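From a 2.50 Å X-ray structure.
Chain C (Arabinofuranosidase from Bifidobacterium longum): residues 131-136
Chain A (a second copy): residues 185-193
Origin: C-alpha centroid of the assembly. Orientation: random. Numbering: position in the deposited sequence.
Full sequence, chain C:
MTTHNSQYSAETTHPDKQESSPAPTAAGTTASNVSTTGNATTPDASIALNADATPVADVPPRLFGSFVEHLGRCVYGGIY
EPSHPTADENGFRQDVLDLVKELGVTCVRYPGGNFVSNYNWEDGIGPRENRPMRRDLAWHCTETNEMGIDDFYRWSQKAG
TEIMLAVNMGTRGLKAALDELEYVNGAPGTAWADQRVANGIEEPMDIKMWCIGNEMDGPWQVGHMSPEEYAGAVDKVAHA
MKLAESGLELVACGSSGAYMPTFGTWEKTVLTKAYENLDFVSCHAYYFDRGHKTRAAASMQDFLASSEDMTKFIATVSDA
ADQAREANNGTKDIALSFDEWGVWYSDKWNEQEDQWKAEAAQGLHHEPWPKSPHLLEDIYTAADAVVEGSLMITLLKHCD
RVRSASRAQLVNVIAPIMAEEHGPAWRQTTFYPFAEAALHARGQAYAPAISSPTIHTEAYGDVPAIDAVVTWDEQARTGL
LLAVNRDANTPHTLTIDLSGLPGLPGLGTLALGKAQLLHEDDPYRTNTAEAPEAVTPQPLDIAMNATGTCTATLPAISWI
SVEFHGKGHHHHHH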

# COMPACT_ATOMS: atom_id res chain seq x y z
N ARG C 131 14.56 -17.15 16.87
CA ARG C 131 14.49 -16.44 15.59
C ARG C 131 14.16 -17.40 14.45
O ARG C 131 14.70 -18.50 14.40
CB ARG C 131 15.81 -15.72 15.30
CG ARG C 131 16.11 -14.57 16.24
CD ARG C 131 17.41 -13.93 15.86
NE ARG C 131 17.91 -13.03 16.90
CZ ARG C 131 19.02 -12.31 16.80
NH1 ARG C 131 19.76 -12.36 15.69
NH2 ARG C 131 19.39 -11.52 17.80
N PRO C 132 13.28 -16.97 13.53
CA PRO C 132 12.81 -17.87 12.48
C PRO C 132 13.79 -17.99 11.32
O PRO C 132 14.48 -17.03 10.97
CB PRO C 132 11.51 -17.21 12.01
CG PRO C 132 11.35 -15.93 12.81
CD PRO C 132 12.68 -15.63 13.41
N MET C 133 13.86 -19.18 10.74
CA MET C 133 14.61 -19.42 9.52
C MET C 133 13.76 -18.91 8.35
O MET C 133 12.61 -19.30 8.19
CB MET C 133 14.87 -20.92 9.36
CG MET C 133 16.11 -21.29 8.57
SD MET C 133 17.65 -21.38 9.53
CE MET C 133 17.18 -22.44 10.90
N ARG C 134 14.33 -18.02 7.54
CA ARG C 134 13.58 -17.35 6.48
C ARG C 134 14.24 -17.50 5.11
O ARG C 134 15.37 -17.99 5.00
CB ARG C 134 13.39 -15.87 6.82
CG ARG C 134 12.52 -15.57 8.04
CD ARG C 134 11.07 -15.31 7.65
NE ARG C 134 10.25 -14.95 8.81
CZ ARG C 134 9.25 -15.68 9.29
NH1 ARG C 134 8.91 -16.83 8.72
NH2 ARG C 134 8.57 -15.26 10.36
N ARG C 135 13.53 -17.07 4.07
CA ARG C 135 14.05 -16.99 2.71
C ARG C 135 14.60 -15.60 2.42
O ARG C 135 14.13 -14.60 2.98
CB ARG C 135 12.93 -17.25 1.70
CG ARG C 135 12.59 -18.70 1.44
CD ARG C 135 11.45 -18.75 0.44
NE ARG C 135 11.28 -20.09 -0.12
CZ ARG C 135 10.34 -20.42 -1.00
NH1 ARG C 135 9.47 -19.52 -1.44
NH2 ARG C 135 10.26 -21.67 -1.44
N ASP C 136 15.59 -15.53 1.53
CA ASP C 136 15.90 -14.28 0.85
C ASP C 136 15.71 -14.46 -0.65
O ASP C 136 16.43 -15.23 -1.29
CB ASP C 136 17.32 -13.81 1.15
CG ASP C 136 17.70 -12.58 0.33
OD1 ASP C 136 16.89 -11.62 0.29
OD2 ASP C 136 18.79 -12.57 -0.27
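Chain A, residues 185-193: NGAPGTAWA

How does the chain A segment lie on chain C? Residues Arg134(C) to Asp136(C) form a strand, preceded by an extended loop, and chain A meets this run with a loop that leads from the end of one helix toward another. Gly186(A) is the first residue to leave helical angles, and Ala187(A) and Pro188(A) continue in extended form without touching this stretch of chain C. The nearest CA atoms across the contact are those of Met133(C) and Thr190(A), 4.7 Å apart. The order of contacts is reversed between the copies: Gly186(A) sits by Arg135(C), Gly189(A) by Met133(C), and Ala191(A) by Pro132(C) as well as Met133(C) and Arg134(C). No simple strand pairing results, and together the two stretches bury 361 Å².

What fixes the backbones to each other? Ala191(A) N donates a hydrogen bond to Met133(C) O at 2.8 Å, and its angle of 169° is nearly straight. Met133(C) O also lies 3.5 Å from Thr190(A) CA, a CA-H...O contact. Water 1 donates to Met133(C) O at 2.8 Å and accepts from Arg134(C) NH1 at 2.9 Å; a weak bond from Trp192(A) N, 3.3 Å from that water, joins chain A to the cluster. One carbonyl thus serves the backbone of the second copy both directly and through solvent.

How do the side chains of Pro132(C) and Met133(C) fit the turn? Met133(C) starts toward chain A along its CA-to-CB bond, and its CG comes within 3.1 Å of Gly189(A) O. With chi1 at t and both chi2 and chi3 at p, the chain then bends and its end leads away. Gly189(A), at phi 127° and psi -39°, has a backbone that by itself calls for glycine, since a CB would be jammed against the carbonyl O of Pro188(A). Pro132(C) points sideways, yet its CB packs 3.8 Å from the CB of Ala191(A), a small apolar contact beside the hydrogen bond.

Why do two arginines whose CA-to-CB bonds do not point toward chain A still reach it? Both are long enough: Arg134(C) reaches it with a bend at chi2, Arg135(C) with chi2 and chi3 extended. Arg134(C) starts away, with chi1 at m, chi2 between wells at -95° and chi3 at t, and its end comes nearer: NH1 lies 3.5 Å from Ala191(A) CB and 3.6 Å from Trp192(A) NE1. Its NE is hydrogen-bonded elsewhere in the structure. The indole, with chi1 at m, meets this guanidinium obliquely. Arg135(C) starts sideways with chi1 at m and is otherwise stretched out, chi2 and chi3 both t, so that NH2 arrives 3.7 Å from Gly186(A) CA. An ideal CB on Gly186(A) would point toward chain C and stand 3.5 Å from Arg135(C) NH2, a normal contact distance, so this contact alone does not require glycine. Farther back along this side chain, Arg135(C) CG is 4.3 Å from Thr190(A) CG2, while the threonine, with chi1 at p, has its OG1 hydrogen-bonded elsewhere.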

# COMPACT_ATOMS: atom_id res chain seq x y z
N ASN A 185 5.02 -24.60 -0.99
CA ASN A 185 5.98 -25.24 -1.90
C ASN A 185 7.41 -25.32 -1.40
O ASN A 185 8.27 -25.91 -2.06
CB ASN A 185 5.96 -24.54 -3.26
CG ASN A 185 4.80 -24.95 -4.12
OD1 ASN A 185 3.97 -25.77 -3.73
ND2 ASN A 185 4.73 -24.39 -5.33
N GLY A 186 7.68 -24.72 -0.24
CA GLY A 186 9.04 -24.65 0.28
C GLY A 186 9.54 -25.95 0.89
O GLY A 186 8.76 -26.72 1.46
N ALA A 187 10.84 -26.19 0.77
CA ALA A 187 11.47 -27.34 1.39
C ALA A 187 11.56 -27.12 2.89
O ALA A 187 11.64 -25.97 3.34
CB ALA A 187 12.85 -27.56 0.80
N PRO A 188 11.54 -28.21 3.69
CA PRO A 188 11.74 -28.10 5.13
C PRO A 188 13.02 -27.34 5.48
O PRO A 188 13.99 -27.39 4.72
CB PRO A 188 11.84 -29.55 5.59
CG PRO A 188 11.04 -30.30 4.59
CD PRO A 188 11.25 -29.60 3.28
N GLY A 189 13.01 -26.65 6.62
CA GLY A 189 14.15 -25.85 7.04
C GLY A 189 13.78 -24.42 7.34
O GLY A 189 14.30 -23.83 8.29
N THR A 190 12.87 -23.86 6.54
CA THR A 190 12.36 -22.50 6.77
C THR A 190 11.12 -22.53 7.67
O THR A 190 10.42 -23.53 7.74
CB THR A 190 12.04 -21.78 5.44
OG1 THR A 190 11.20 -22.60 4.62
CG2 THR A 190 13.32 -21.46 4.68
N ALA A 191 10.86 -21.42 8.36
CA ALA A 191 9.77 -21.34 9.34
C ALA A 191 8.39 -21.66 8.77
O ALA A 191 7.65 -22.46 9.36
CB ALA A 191 9.77 -19.98 10.03
N TRP A 192 8.05 -21.06 7.63
CA TRP A 192 6.75 -21.30 6.98
C TRP A 192 6.56 -22.74 6.51
O TRP A 192 5.49 -23.33 6.72
CB TRP A 192 6.52 -20.34 5.81
CG TRP A 192 6.10 -18.96 6.21
CD1 TRP A 192 6.78 -17.80 5.98
CD2 TRP A 192 4.90 -18.58 6.91
NE1 TRP A 192 6.09 -16.73 6.49
CE2 TRP A 192 4.93 -17.18 7.06
CE3 TRP A 192 3.81 -19.30 7.41
CZ2 TRP A 192 3.91 -16.48 7.71
CZ3 TRP A 192 2.79 -18.60 8.05
CH2 TRP A 192 2.85 -17.20 8.19
N ALA A 193 7.59 -23.31 5.89
CA ALA A 193 7.53 -24.69 5.40
C ALA A 193 7.51 -25.71 6.54
O ALA A 193 6.88 -26.76 6.42
CB ALA A 193 8.69 -24.96 4.45
O HOH W 1 10.20 -18.63 6.92